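Local structure of PatF (Prochloron didemni, 4BG2) at residues L16-T21 with Q273-D278; Q23-V28 with Y267-S272; H207-T212 with S222-G227. The protein is probably a prenyltransferase-like protein of the patellamide (cyanobactin) pathway, with an ABBA-type barrel, whose own catalytic role is uncertain. One frame throughout, in Å; residues are numbered along the deposited sequence.

Interactions 1 and 2 are neighbours on one side of the chain's centre, their own centres about 10 Å apart, and both use helix 3-25. That helix meets helix 261-272 in interaction 2 and the loop leading into strand 276-284 in interaction 1, so two consecutive elements of the chain pack along one N-terminal helix. Interactions 1 and 2 touch directly: T21 CG2 lies 4.2 Å from F269 CZ, and I276 CD1 is 3.4 Å from C270 O. Interaction 3, a local pairing of helix 206-215 with the type I turn I223-E226, lies about 29 Å from each of the others, measured between centres. All three belong to the outer helical layer and connections of the barrel.

Interaction 1 of 3, residues L16-T21 with Q273-D278; sequences LQFVRT and QGCITD
The disulfide-bonded loop leading into strand 276-284 packs on helix 3-25 through C275 and F18, with T21 and Q273 meeting beside them. CB of C275 approaches the far end of the F18 ring obliquely, 4.0 Å from CZ and equally near CE1. Its sulfur makes a longer, oblique sulfur-aromatic contact, SG lying 5.5 Å from the centroid of the F18 ring and 75° off the normal. With CG of F18 anti to the carbonyl carbon (chi1 -60°), the ring reaches the cysteine although its CB does not point there. C275 is also joined to C306 by a disulfide, which ties the residue just before this barrel strand to the chain just beyond strand 295-303, its antiparallel neighbour. At T21 the methyl CG2 faces Q273 OE1 at 3.5 Å, the two side chains coming from opposite directions. The T21 hydroxyl turns back into its helix: OG1 donates to Q17 O at 2.8 Å from above the carbonyl plane, and accepts from Q17 NE2 at 2.6 Å. Replacing T21 with alanine would probably leave the Q17 amide without this mate and open a gap beside Q273, since both branches of the threonine are used.

Interaction 2 of 3, residues Q23-V28 with Y267-S272; sequences QEAFDV and YNFCQS
A25 and F26 both pack on the ring of F269, F26 through a ring-to-ring contact. The F26 and F269 rings form a T-shaped (edge-to-face) pair, with centroids 5.0 Å apart and planes at 73°. The edge of F26 is directed at one face of F269: CZ of F26 comes within 3.6 Å of F269 CD2, while CE2 of F26 lies over the same face, displaced toward its rim. The two side chains cross obliquely. F269 CG stands anti to the backbone N (chi1 167°), extending the ring from helix 261-272 into the angle between A25 and F26, whereas F26 swings its ring end closer than its CB direction alone would suggest.

Aliphatic packing supplies the other part of the grip. The methyl of A25 meets the F269 ring obliquely, with CB 3.4 Å from CE1 of F269 and 3.7 Å from its CD1. Within its own segment the same methyl lies against a face of the F26 ring, toward the rim, and thus packs against both aromatic groups. Beyond the two segments, F26 also meets the ring of H22 and touches L61 of strand 60-70.

Within the segments, S272 OG donates to F269 O at 2.8 Å, tilted from the carbonyl plane, and adds a side-chain bond to the backbone three residues earlier. On the other side V28 N bonds to Q23 O at 3.0 Å as the chain turns out of helix 3-25, F26 being the first residue to leave helical angles. The arrangement is a small aromatic cluster joining the C-terminal part of helix 3-25 and the residue after it to helix 261-272, on the outside of a closed antiparallel barrel, the architecture of ABBA-type prenyltransferases.

Interaction 3 of 3, residues H207-T212 with S222-G227; sequences HLEQYT and SIFREG
The backbones of T212, on helix 206-215, and F224, in the type I beta turn from I223 to E226, stand 8.8 Å apart from CA of T212 to CA of F224; the turn, closed by E226 N to I223 O, presents the phenylalanine. The T212 methyl lies almost squarely over the F224 ring: CG2 of T212 is 3.8 Å from the ring centroid and 7° off the normal, a CH-pi contact. The two side chains approach from opposite directions. CG2 is anti to the backbone N of T212 (chi1 -64°, measured to OG1), which aims the methyl at the ring and leaves OG1 to turn back toward the helix. There OG1 donates to L208 O at 2.7 Å, while T212 N reaches that carbonyl oxygen from the other face of its plane; the oxygen takes two bonds, and the one from the hydroxyl should help hold the threonine in this rotation.

On the opposite face of the F224 ring, over its centre, sits CG of R225, so the ring is clasped between this methylene and the T212 methyl. E209 comes in at the edge, near the ring plane, with its CG 4.1 Å from F224 CE2. Its extended chain crosses the phenylalanine at about a right angle. F230 of strand 229-233 meets the F224 ring edge-to-face, and F245 of strand 242-247 also touches it.

E209 OE1 and R225 NH2 are 4.5 Å apart, too far for a salt bridge, though their opposite charges may still attract weakly, while apolar and CH-pi packing around F224 carries the contact.

Interaction 1 of 3, residues L16-T21 with Q273-D278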
ATOM      1  N   LEU A  16     -12.522   2.359  12.694  1.00 32.30           N
ATOM      2  CA  LEU A  16     -11.705   2.311  13.899  1.00 34.49           C
ATOM      3  C   LEU A  16     -11.608   0.886  14.422  1.00 34.17           C
ATOM      4  O   LEU A  16     -10.561   0.451  14.876  1.00 35.63           O
ATOM      5  CB  LEU A  16     -12.321   3.219  14.969  1.00 37.59           C
ATOM      6  CG  LEU A  16     -11.478   3.483  16.211  1.00 43.40           C
ATOM      7  CD1 LEU A  16     -10.054   3.864  15.843  1.00 44.29           C
ATOM      8  CD2 LEU A  16     -12.140   4.576  17.046  1.00 49.04           C
ATOM      9  N   GLN A  17     -12.708   0.161  14.352  1.00 31.10           N
ATOM     10  CA  GLN A  17     -12.732  -1.212  14.827  1.00 33.95           C
ATOM     11  C   GLN A  17     -11.796  -2.111  14.010  1.00 30.49           C
ATOM     12  O   GLN A  17     -11.046  -2.880  14.581  1.00 29.03           O
ATOM     13  CB  GLN A  17     -14.161  -1.746  14.854  1.00 37.66           C
ATOM     14  CG  GLN A  17     -14.207  -3.135  15.454  1.00 42.90           C
ATOM     15  CD  GLN A  17     -13.667  -3.195  16.878  1.00 47.06           C
ATOM     16  OE1 GLN A  17     -13.903  -2.299  17.690  1.00 56.68           O
ATOM     17  NE2 GLN A  17     -12.925  -4.242  17.182  1.00 49.58           N
ATOM     18  N   PHE A  18     -11.787  -1.955  12.687  1.00 28.84           N
ATOM     19  CA  PHE A  18     -10.778  -2.645  11.859  1.00 28.86           C
ATOM     20  C   PHE A  18      -9.364  -2.403  12.367  1.00 29.28           C
ATOM     21  O   PHE A  18      -8.576  -3.335  12.523  1.00 26.45           O
ATOM     22  CB  PHE A  18     -10.839  -2.212  10.388  1.00 26.64           C
ATOM     23  CG  PHE A  18     -12.159  -2.486   9.729  1.00 27.85           C
ATOM     24  CD1 PHE A  18     -12.958  -3.526  10.150  1.00 28.86           C
ATOM     25  CD2 PHE A  18     -12.600  -1.688   8.687  1.00 27.81           C
ATOM     26  CE1 PHE A  18     -14.177  -3.769   9.547  1.00 29.70           C
ATOM     27  CE2 PHE A  18     -13.805  -1.937   8.067  1.00 28.35           C
ATOM     28  CZ  PHE A  18     -14.598  -2.982   8.500  1.00 29.23           C
ATOM     29  N   VAL A  19      -9.043  -1.126  12.588  1.00 29.65           N
ATOM     30  CA  VAL A  19      -7.703  -0.755  13.007  1.00 29.12           C
ATOM     31  C   VAL A  19      -7.416  -1.351  14.400  1.00 29.99           C
ATOM     32  O   VAL A  19      -6.347  -1.918  14.628  1.00 29.87           O
ATOM     33  CB  VAL A  19      -7.537   0.777  12.991  1.00 29.62           C
ATOM     34  CG1 VAL A  19      -6.292   1.185  13.727  1.00 30.89           C
ATOM     35  CG2 VAL A  19      -7.529   1.305  11.563  1.00 29.20           C
ATOM     36  N   ARG A  20      -8.368  -1.253  15.310  1.00 31.81           N
ATOM     37  CA  ARG A  20      -8.193  -1.798  16.678  1.00 34.20           C
ATOM     38  C   ARG A  20      -8.097  -3.338  16.697  1.00 33.41           C
ATOM     39  O   ARG A  20      -7.219  -3.899  17.329  1.00 31.58           O
ATOM     40  CB  ARG A  20      -9.320  -1.346  17.589  1.00 36.28           C
ATOM     41  CG  ARG A  20      -9.310   0.153  17.889  1.00 39.62           C
ATOM     42  CD  ARG A  20      -8.262   0.531  18.929  1.00 43.00           C
ATOM     43  NE  ARG A  20      -8.081   1.986  19.037  1.00 45.16           N
ATOM     44  CZ  ARG A  20      -8.942   2.810  19.636  1.00 46.21           C
ATOM     45  NH1 ARG A  20     -10.068   2.347  20.174  1.00 48.81           N
ATOM     46  NH2 ARG A  20      -8.685   4.111  19.686  1.00 47.14           N
ATOM     47  N   THR A  21      -8.978  -4.002  15.966  1.00 32.97           N
ATOM     48  CA  THR A  21      -8.943  -5.463  15.875  1.00 34.53           C
ATOM     49  C   THR A  21      -7.607  -5.976  15.356  1.00 33.91           C
ATOM     50  O   THR A  21      -7.084  -6.968  15.842  1.00 33.30           O
ATOM     51  CB  THR A  21     -10.080  -5.963  14.998  1.00 34.87           C
ATOM     52  OG1 THR A  21     -11.307  -5.490  15.557  1.00 35.26           O
ATOM     53  CG2 THR A  21     -10.098  -7.503  14.929  1.00 35.85           C
ATOM     54  N   GLN A 273     -12.103 -13.508   9.949  1.00 53.20           N
ATOM     55  CA  GLN A 273     -12.615 -12.122   9.983  1.00 51.20           C
ATOM     56  C   GLN A 273     -13.624 -11.829   8.877  1.00 51.45           C
ATOM     57  O   GLN A 273     -13.440 -12.226   7.743  1.00 51.69           O
ATOM     58  CB  GLN A 273     -11.474 -11.116   9.866  1.00 48.58           C
ATOM     59  CG  GLN A 273     -10.554 -11.026  11.064  1.00 48.12           C
ATOM     60  CD  GLN A 273     -11.307 -10.757  12.339  1.00 50.09           C
ATOM     61  OE1 GLN A 273     -11.684  -9.621  12.626  1.00 48.75           O
ATOM     62  NE2 GLN A 273     -11.555 -11.808  13.110  1.00 54.40           N
ATOM     63  N   GLY A 274     -14.668 -11.081   9.207  1.00 52.93           N
ATOM     64  CA  GLY A 274     -15.628 -10.622   8.213  1.00 53.32           C
ATOM     65  C   GLY A 274     -15.118  -9.372   7.528  1.00 53.19           C
ATOM     66  O   GLY A 274     -14.080  -8.808   7.904  1.00 52.99           O
ATOM     67  N   CYS A 275     -15.840  -8.938   6.506  1.00 52.81           N
ATOM     68  CA  CYS A 275     -15.640  -7.618   5.910  1.00 51.31           C
ATOM     69  C   CYS A 275     -14.443  -7.490   4.989  1.00 46.18           C
ATOM     70  O   CYS A 275     -14.223  -6.420   4.442  1.00 44.53           O
ATOM     71  CB  CYS A 275     -15.604  -6.534   7.003  1.00 55.97           C
ATOM     72  SG  CYS A 275     -17.097  -6.618   8.027  1.00 61.42           S
ATOM     73  N   ILE A 276     -13.714  -8.587   4.795  1.00 44.67           N
ATOM     74  CA  ILE A 276     -12.561  -8.620   3.931  1.00 44.18           C
ATOM     75  C   ILE A 276     -12.952  -8.773   2.469  1.00 45.92           C
ATOM     76  O   ILE A 276     -13.586  -9.760   2.092  1.00 51.88           O
ATOM     77  CB  ILE A 276     -11.585  -9.727   4.347  1.00 43.90           C
ATOM     78  CG1 ILE A 276     -11.077  -9.427   5.761  1.00 42.03           C
ATOM     79  CG2 ILE A 276     -10.418  -9.794   3.365  1.00 43.49           C
ATOM     80  CD1 ILE A 276     -10.044 -10.398   6.287  1.00 41.30           C
ATOM     81  N   THR A 277     -12.584  -7.784   1.655  1.00 44.09           N
ATOM     82  CA  THR A 277     -12.911  -7.766   0.231  1.00 44.55           C
ATOM     83  C   THR A 277     -11.770  -8.339  -0.624  1.00 43.16           C
ATOM     84  O   THR A 277     -12.016  -8.879  -1.687  1.00 44.11           O
ATOM     85  CB  THR A 277     -13.192  -6.341  -0.264  1.00 44.61           C
ATOM     86  OG1 THR A 277     -12.089  -5.489   0.078  1.00 42.04           O
ATOM     87  CG2 THR A 277     -14.447  -5.801   0.362  1.00 45.99           C
ATOM     88  N   ASP A 278     -10.536  -8.232  -0.139  1.00 40.87           N
ATOM     89  CA  ASP A 278      -9.378  -8.730  -0.853  1.00 39.11           C
ATOM     90  C   ASP A 278      -8.163  -8.822   0.073  1.00 36.84           C
ATOM     91  O   ASP A 278      -8.098  -8.146   1.106  1.00 33.03           O
ATOM     92  CB  ASP A 278      -9.067  -7.816  -2.056  1.00 38.99           C
ATOM     93  CG  ASP A 278      -8.841  -6.369  -1.655  1.00 40.75           C
ATOM     94  OD1 ASP A 278      -7.688  -6.031  -1.309  1.00 45.53           O
ATOM     95  OD2 ASP A 278      -9.799  -5.551  -1.690  1.00 43.79           O
TER

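Interaction 2 of 3, residues Q23-V28 with Y267-S272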
ATOM      1  N   GLN A  23      -4.602  -4.368  15.709  1.00 32.64           N
ATOM      2  CA  GLN A  23      -3.672  -4.183  16.822  1.00 34.29           C
ATOM      3  C   GLN A  23      -3.805  -5.316  17.845  1.00 35.93           C
ATOM      4  O   GLN A  23      -2.795  -5.830  18.328  1.00 36.60           O
ATOM      5  CB  GLN A  23      -3.927  -2.857  17.549  1.00 35.76           C
ATOM      6  CG  GLN A  23      -3.545  -1.633  16.736  1.00 36.49           C
ATOM      7  CD  GLN A  23      -4.102  -0.342  17.323  1.00 39.83           C
ATOM      8  OE1 GLN A  23      -4.300  -0.223  18.543  1.00 38.79           O
ATOM      9  NE2 GLN A  23      -4.379   0.634  16.446  1.00 39.63           N
ATOM     10  N   GLU A  24      -5.042  -5.675  18.186  1.00 35.23           N
ATOM     11  CA  GLU A  24      -5.268  -6.726  19.175  1.00 39.17           C
ATOM     12  C   GLU A  24      -4.698  -8.048  18.675  1.00 37.47           C
ATOM     13  O   GLU A  24      -3.945  -8.702  19.369  1.00 39.69           O
ATOM     14  CB  GLU A  24      -6.764  -6.918  19.460  1.00 42.17           C
ATOM     15  CG  GLU A  24      -7.476  -5.709  20.056  1.00 46.92           C
ATOM     16  CD  GLU A  24      -8.947  -5.977  20.359  1.00 52.52           C
ATOM     17  OE1 GLU A  24      -9.588  -6.797  19.645  1.00 54.24           O
ATOM     18  OE2 GLU A  24      -9.459  -5.372  21.326  1.00 56.55           O
ATOM     19  N   ALA A  25      -5.070  -8.425  17.462  1.00 34.74           N
ATOM     20  CA  ALA A  25      -4.670  -9.709  16.886  1.00 36.09           C
ATOM     21  C   ALA A  25      -3.151  -9.912  16.763  1.00 37.16           C
ATOM     22  O   ALA A  25      -2.656 -11.019  16.944  1.00 39.47           O
ATOM     23  CB  ALA A  25      -5.324  -9.889  15.530  1.00 34.53           C
ATOM     24  N   PHE A  26      -2.412  -8.846  16.482  1.00 36.57           N
ATOM     25  CA  PHE A  26      -0.978  -8.963  16.216  1.00 36.77           C
ATOM     26  C   PHE A  26      -0.092  -8.287  17.244  1.00 38.14           C
ATOM     27  O   PHE A  26       1.055  -7.987  16.955  1.00 38.26           O
ATOM     28  CB  PHE A  26      -0.699  -8.473  14.793  1.00 34.63           C
ATOM     29  CG  PHE A  26      -1.451  -9.248  13.793  1.00 33.99           C
ATOM     30  CD1 PHE A  26      -1.138 -10.592  13.617  1.00 35.99           C
ATOM     31  CD2 PHE A  26      -2.529  -8.716  13.141  1.00 32.68           C
ATOM     32  CE1 PHE A  26      -1.860 -11.368  12.737  1.00 36.46           C
ATOM     33  CE2 PHE A  26      -3.252  -9.474  12.241  1.00 34.66           C
ATOM     34  CZ  PHE A  26      -2.925 -10.814  12.052  1.00 34.65           C
ATOM     35  N   ASP A  27      -0.641  -8.044  18.433  1.00 41.76           N
ATOM     36  CA  ASP A  27       0.104  -7.474  19.546  1.00 45.10           C
ATOM     37  C   ASP A  27       0.843  -6.192  19.188  1.00 42.00           C
ATOM     38  O   ASP A  27       2.002  -6.036  19.523  1.00 44.65           O
ATOM     39  CB  ASP A  27       1.085  -8.510  20.121  1.00 51.50           C
ATOM     40  CG  ASP A  27       0.384  -9.758  20.654  1.00 58.71           C
ATOM     41  OD1 ASP A  27      -0.754 -10.040  20.214  1.00 65.40           O
ATOM     42  OD2 ASP A  27       0.976 -10.474  21.499  1.00 66.43           O
ATOM     43  N   VAL A  28       0.167  -5.268  18.528  1.00 38.21           N
ATOM     44  CA  VAL A  28       0.778  -4.013  18.158  1.00 37.06           C
ATOM     45  C   VAL A  28       0.609  -3.063  19.354  1.00 38.44           C
ATOM     46  O   VAL A  28      -0.468  -2.921  19.885  1.00 39.20           O
ATOM     47  CB  VAL A  28       0.092  -3.420  16.926  1.00 34.88           C
ATOM     48  CG1 VAL A  28       0.770  -2.129  16.501  1.00 33.77           C
ATOM     49  CG2 VAL A  28       0.068  -4.430  15.784  1.00 35.44           C
ATOM     50  N   TYR A 267      -2.868 -15.828   8.029  1.00 37.99           N
ATOM     51  CA  TYR A 267      -3.847 -16.429   7.142  1.00 38.86           C
ATOM     52  C   TYR A 267      -5.097 -16.871   7.885  1.00 39.33           C
ATOM     53  O   TYR A 267      -6.213 -16.597   7.457  1.00 38.75           O
ATOM     54  CB  TYR A 267      -3.239 -17.627   6.411  1.00 41.46           C
ATOM     55  CG  TYR A 267      -4.259 -18.352   5.591  1.00 43.34           C
ATOM     56  CD1 TYR A 267      -4.785 -17.771   4.441  1.00 43.32           C
ATOM     57  CD2 TYR A 267      -4.725 -19.596   5.975  1.00 46.23           C
ATOM     58  CE1 TYR A 267      -5.734 -18.431   3.683  1.00 45.79           C
ATOM     59  CE2 TYR A 267      -5.685 -20.260   5.230  1.00 48.16           C
ATOM     60  CZ  TYR A 267      -6.179 -19.669   4.087  1.00 47.46           C
ATOM     61  OH  TYR A 267      -7.115 -20.309   3.331  1.00 51.18           O
ATOM     62  N   ASN A 268      -4.889 -17.560   8.998  1.00 40.63           N
ATOM     63  CA  ASN A 268      -5.979 -18.035   9.864  1.00 43.82           C
ATOM     64  C   ASN A 268      -6.799 -16.895  10.411  1.00 44.23           C
ATOM     65  O   ASN A 268      -8.033 -16.944  10.430  1.00 45.97           O
ATOM     66  CB  ASN A 268      -5.397 -18.816  11.036  1.00 44.14           C
ATOM     67  CG  ASN A 268      -4.850 -20.161  10.620  1.00 44.45           C
ATOM     68  OD1 ASN A 268      -5.206 -20.708   9.578  1.00 46.20           O
ATOM     69  ND2 ASN A 268      -3.978 -20.697  11.438  1.00 44.15           N
ATOM     70  N   PHE A 269      -6.105 -15.855  10.862  1.00 43.27           N
ATOM     71  CA  PHE A 269      -6.801 -14.681  11.354  1.00 42.74           C
ATOM     72  C   PHE A 269      -7.715 -14.119  10.267  1.00 42.48           C
ATOM     73  O   PHE A 269      -8.879 -13.821  10.524  1.00 42.03           O
ATOM     74  CB  PHE A 269      -5.814 -13.626  11.825  1.00 41.95           C
ATOM     75  CG  PHE A 269      -6.450 -12.292  12.054  1.00 42.51           C
ATOM     76  CD1 PHE A 269      -7.160 -12.039  13.217  1.00 43.72           C
ATOM     77  CD2 PHE A 269      -6.377 -11.305  11.084  1.00 41.68           C
ATOM     78  CE1 PHE A 269      -7.764 -10.815  13.422  1.00 43.37           C
ATOM     79  CE2 PHE A 269      -6.980 -10.077  11.285  1.00 41.62           C
ATOM     80  CZ  PHE A 269      -7.667  -9.830  12.457  1.00 42.34           C
ATOM     81  N   CYS A 270      -7.194 -14.005   9.046  1.00 42.88           N
ATOM     82  CA  CYS A 270      -7.978 -13.463   7.931  1.00 45.73           C
ATOM     83  C   CYS A 270      -9.249 -14.246   7.619  1.00 49.61           C
ATOM     84  O   CYS A 270     -10.299 -13.620   7.376  1.00 50.26           O
ATOM     85  CB  CYS A 270      -7.137 -13.357   6.666  1.00 45.30           C
ATOM     86  SG  CYS A 270      -6.078 -11.913   6.676  1.00 45.23           S
ATOM     87  N   GLN A 271      -9.157 -15.590   7.650  1.00 52.83           N
ATOM     88  CA  GLN A 271     -10.282 -16.465   7.305  1.00 55.86           C
ATOM     89  C   GLN A 271     -11.401 -16.429   8.336  1.00 57.06           C
ATOM     90  O   GLN A 271     -12.543 -16.742   8.010  1.00 59.56           O
ATOM     91  CB  GLN A 271      -9.852 -17.943   7.005  1.00 60.17           C
ATOM     92  CG  GLN A 271      -9.373 -18.821   8.191  1.00 61.55           C
ATOM     93  CD  GLN A 271      -9.055 -20.285   7.827  1.00 64.79           C
ATOM     94  OE1 GLN A 271      -8.027 -20.847   8.245  1.00 61.50           O
ATOM     95  NE2 GLN A 271      -9.935 -20.908   7.057  1.00 67.37           N
ATOM     96  N   SER A 272     -11.088 -16.041   9.566  1.00 55.43           N
ATOM     97  CA  SER A 272     -12.102 -15.886  10.597  1.00 55.36           C
ATOM     98  C   SER A 272     -12.705 -14.475  10.643  1.00 55.18           C
ATOM     99  O   SER A 272     -13.703 -14.262  11.324  1.00 58.65           O
ATOM    100  CB  SER A 272     -11.503 -16.207  11.959  1.00 54.99           C
ATOM    101  OG  SER A 272     -10.379 -15.394  12.210  1.00 53.02           O
TER

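Interaction 3 of 3, residues H207-T212 with S222-G227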
ATOM      1  N   HIS A 207       2.336  -4.321 -20.962  1.00 36.98           N
ATOM      2  CA  HIS A 207       3.795  -4.160 -20.874  1.00 35.98           C
ATOM      3  C   HIS A 207       4.363  -4.905 -19.671  1.00 34.10           C
ATOM      4  O   HIS A 207       5.412  -5.545 -19.780  1.00 34.39           O
ATOM      5  CB  HIS A 207       4.215  -2.697 -20.827  1.00 36.63           C
ATOM      6  CG  HIS A 207       3.809  -1.908 -22.031  1.00 38.07           C
ATOM      7  ND1 HIS A 207       4.387  -2.083 -23.270  1.00 40.53           N
ATOM      8  CD2 HIS A 207       2.910  -0.908 -22.175  1.00 38.91           C
ATOM      9  CE1 HIS A 207       3.833  -1.250 -24.134  1.00 40.84           C
ATOM     10  NE2 HIS A 207       2.955  -0.506 -23.486  1.00 40.06           N
ATOM     11  N   LEU A 208       3.668  -4.840 -18.538  1.00 32.83           N
ATOM     12  CA  LEU A 208       4.085  -5.561 -17.344  1.00 31.82           C
ATOM     13  C   LEU A 208       3.973  -7.084 -17.539  1.00 33.03           C
ATOM     14  O   LEU A 208       4.851  -7.821 -17.107  1.00 32.82           O
ATOM     15  CB  LEU A 208       3.280  -5.126 -16.104  1.00 30.25           C
ATOM     16  CG  LEU A 208       3.594  -5.878 -14.790  1.00 29.22           C
ATOM     17  CD1 LEU A 208       5.072  -5.821 -14.428  1.00 28.58           C
ATOM     18  CD2 LEU A 208       2.769  -5.353 -13.627  1.00 28.30           C
ATOM     19  N   GLU A 209       2.891  -7.541 -18.146  1.00 34.60           N
ATOM     20  CA  GLU A 209       2.709  -8.962 -18.463  1.00 38.97           C
ATOM     21  C   GLU A 209       3.870  -9.472 -19.303  1.00 40.63           C
ATOM     22  O   GLU A 209       4.467 -10.510 -18.980  1.00 38.75           O
ATOM     23  CB  GLU A 209       1.414  -9.206 -19.246  1.00 42.27           C
ATOM     24  CG  GLU A 209       0.154  -9.167 -18.400  1.00 46.34           C
ATOM     25  CD  GLU A 209      -1.129  -9.191 -19.222  1.00 50.55           C
ATOM     26  OE1 GLU A 209      -1.101  -9.675 -20.392  1.00 57.02           O
ATOM     27  OE2 GLU A 209      -2.164  -8.717 -18.694  1.00 51.97           O
ATOM     28  N   GLN A 210       4.184  -8.728 -20.368  1.00 38.93           N
ATOM     29  CA  GLN A 210       5.274  -9.110 -21.275  1.00 41.93           C
ATOM     30  C   GLN A 210       6.607  -9.130 -20.558  1.00 38.00           C
ATOM     31  O   GLN A 210       7.398 -10.042 -20.765  1.00 37.53           O
ATOM     32  CB  GLN A 210       5.383  -8.193 -22.508  1.00 44.01           C
ATOM     33  CG  GLN A 210       4.629  -8.694 -23.711  1.00 50.97           C
ATOM     34  CD  GLN A 210       4.878 -10.167 -24.044  1.00 55.00           C
ATOM     35  OE1 GLN A 210       6.017 -10.591 -24.304  1.00 54.58           O
ATOM     36  NE2 GLN A 210       3.797 -10.951 -24.051  1.00 57.73           N
ATOM     37  N   TYR A 211       6.852  -8.102 -19.748  1.00 35.18           N
ATOM     38  CA  TYR A 211       8.098  -7.983 -19.007  1.00 34.52           C
ATOM     39  C   TYR A 211       8.238  -9.165 -18.055  1.00 33.13           C
ATOM     40  O   TYR A 211       9.298  -9.774 -17.951  1.00 34.63           O
ATOM     41  CB  TYR A 211       8.128  -6.659 -18.221  1.00 34.82           C
ATOM     42  CG  TYR A 211       9.346  -6.521 -17.354  1.00 34.47           C
ATOM     43  CD1 TYR A 211      10.511  -5.965 -17.851  1.00 36.64           C
ATOM     44  CD2 TYR A 211       9.348  -6.992 -16.048  1.00 34.77           C
ATOM     45  CE1 TYR A 211      11.652  -5.856 -17.063  1.00 37.35           C
ATOM     46  CE2 TYR A 211      10.484  -6.896 -15.259  1.00 36.01           C
ATOM     47  CZ  TYR A 211      11.631  -6.329 -15.773  1.00 37.07           C
ATOM     48  OH  TYR A 211      12.751  -6.210 -14.993  1.00 40.33           O
ATOM     49  N   THR A 212       7.139  -9.484 -17.389  1.00 31.64           N
ATOM     50  CA  THR A 212       7.044 -10.628 -16.518  1.00 32.63           C
ATOM     51  C   THR A 212       7.345 -11.944 -17.250  1.00 34.29           C
ATOM     52  O   THR A 212       8.174 -12.742 -16.806  1.00 33.68           O
ATOM     53  CB  THR A 212       5.652 -10.670 -15.866  1.00 31.83           C
ATOM     54  OG1 THR A 212       5.509  -9.513 -15.049  1.00 31.34           O
ATOM     55  CG2 THR A 212       5.472 -11.922 -14.986  1.00 32.48           C
ATOM     56  N   SER A 222       3.890 -18.545 -13.050  1.00 38.31           N
ATOM     57  CA  SER A 222       2.861 -19.551 -12.815  1.00 41.23           C
ATOM     58  C   SER A 222       1.729 -19.090 -11.915  1.00 40.99           C
ATOM     59  O   SER A 222       0.673 -19.704 -11.935  1.00 41.26           O
ATOM     60  CB  SER A 222       3.465 -20.842 -12.265  1.00 43.39           C
ATOM     61  OG  SER A 222       3.718 -20.713 -10.887  1.00 45.11           O
ATOM     62  N   ILE A 223       1.938 -18.018 -11.138  1.00 40.38           N
ATOM     63  CA  ILE A 223       0.916 -17.528 -10.197  1.00 40.22           C
ATOM     64  C   ILE A 223       0.359 -16.134 -10.490  1.00 38.64           C
ATOM     65  O   ILE A 223      -0.698 -15.799  -9.997  1.00 36.34           O
ATOM     66  CB  ILE A 223       1.404 -17.534  -8.720  1.00 41.83           C
ATOM     67  CG1 ILE A 223       2.646 -16.660  -8.565  1.00 42.18           C
ATOM     68  CG2 ILE A 223       1.652 -18.976  -8.255  1.00 43.42           C
ATOM     69  CD1 ILE A 223       3.094 -16.431  -7.135  1.00 44.86           C
ATOM     70  N   PHE A 224       1.049 -15.322 -11.288  1.00 38.44           N
ATOM     71  CA  PHE A 224       0.720 -13.898 -11.320  1.00 38.79           C
ATOM     72  C   PHE A 224      -0.633 -13.556 -11.926  1.00 40.28           C
ATOM     73  O   PHE A 224      -1.176 -12.511 -11.630  1.00 39.19           O
ATOM     74  CB  PHE A 224       1.849 -13.062 -11.947  1.00 38.29           C
ATOM     75  CG  PHE A 224       1.818 -12.996 -13.445  1.00 39.69           C
ATOM     76  CD1 PHE A 224       2.259 -14.060 -14.203  1.00 41.08           C
ATOM     77  CD2 PHE A 224       1.385 -11.848 -14.088  1.00 39.70           C
ATOM     78  CE1 PHE A 224       2.240 -14.003 -15.590  1.00 44.17           C
ATOM     79  CE2 PHE A 224       1.362 -11.779 -15.461  1.00 41.63           C
ATOM     80  CZ  PHE A 224       1.798 -12.851 -16.215  1.00 44.34           C
ATOM     81  N   ARG A 225      -1.177 -14.450 -12.739  1.00 43.26           N
ATOM     82  CA  ARG A 225      -2.491 -14.270 -13.368  1.00 47.32           C
ATOM     83  C   ARG A 225      -3.631 -14.938 -12.610  1.00 46.41           C
ATOM     84  O   ARG A 225      -4.775 -14.822 -13.021  1.00 47.20           O
ATOM     85  CB  ARG A 225      -2.480 -14.860 -14.773  1.00 52.45           C
ATOM     86  CG  ARG A 225      -1.487 -14.207 -15.712  1.00 55.57           C
ATOM     87  CD  ARG A 225      -1.296 -15.085 -16.936  1.00 63.04           C
ATOM     88  NE  ARG A 225      -0.825 -14.316 -18.078  1.00 67.84           N
ATOM     89  CZ  ARG A 225      -0.418 -14.847 -19.222  1.00 73.42           C
ATOM     90  NH1 ARG A 225      -0.414 -16.166 -19.393  1.00 78.34           N
ATOM     91  NH2 ARG A 225      -0.004 -14.049 -20.200  1.00 76.42           N
ATOM     92  N   GLU A 226      -3.315 -15.629 -11.520  1.00 46.45           N
ATOM     93  CA  GLU A 226      -4.309 -16.348 -10.708  1.00 48.63           C
ATOM     94  C   GLU A 226      -5.199 -15.477  -9.813  1.00 46.97           C
ATOM     95  O   GLU A 226      -6.295 -15.894  -9.439  1.00 46.80           O
ATOM     96  CB  GLU A 226      -3.613 -17.401  -9.840  1.00 50.08           C
ATOM     97  CG  GLU A 226      -2.990 -18.515 -10.667  1.00 52.81           C
ATOM     98  CD  GLU A 226      -3.977 -19.116 -11.643  1.00 55.72           C
ATOM     99  OE1 GLU A 226      -5.020 -19.639 -11.192  1.00 58.53           O
ATOM    100  OE2 GLU A 226      -3.713 -19.047 -12.862  1.00 59.03           O
ATOM    101  N   GLY A 227      -4.716 -14.295  -9.442  1.00 44.67           N
ATOM    102  CA  GLY A 227      -5.522 -13.347  -8.678  1.00 43.60           C
ATOM    103  C   GLY A 227      -6.173 -12.379  -9.639  1.00 43.86           C
ATOM    104  O   GLY A 227      -6.049 -12.524 -10.847  1.00 45.15           O
TER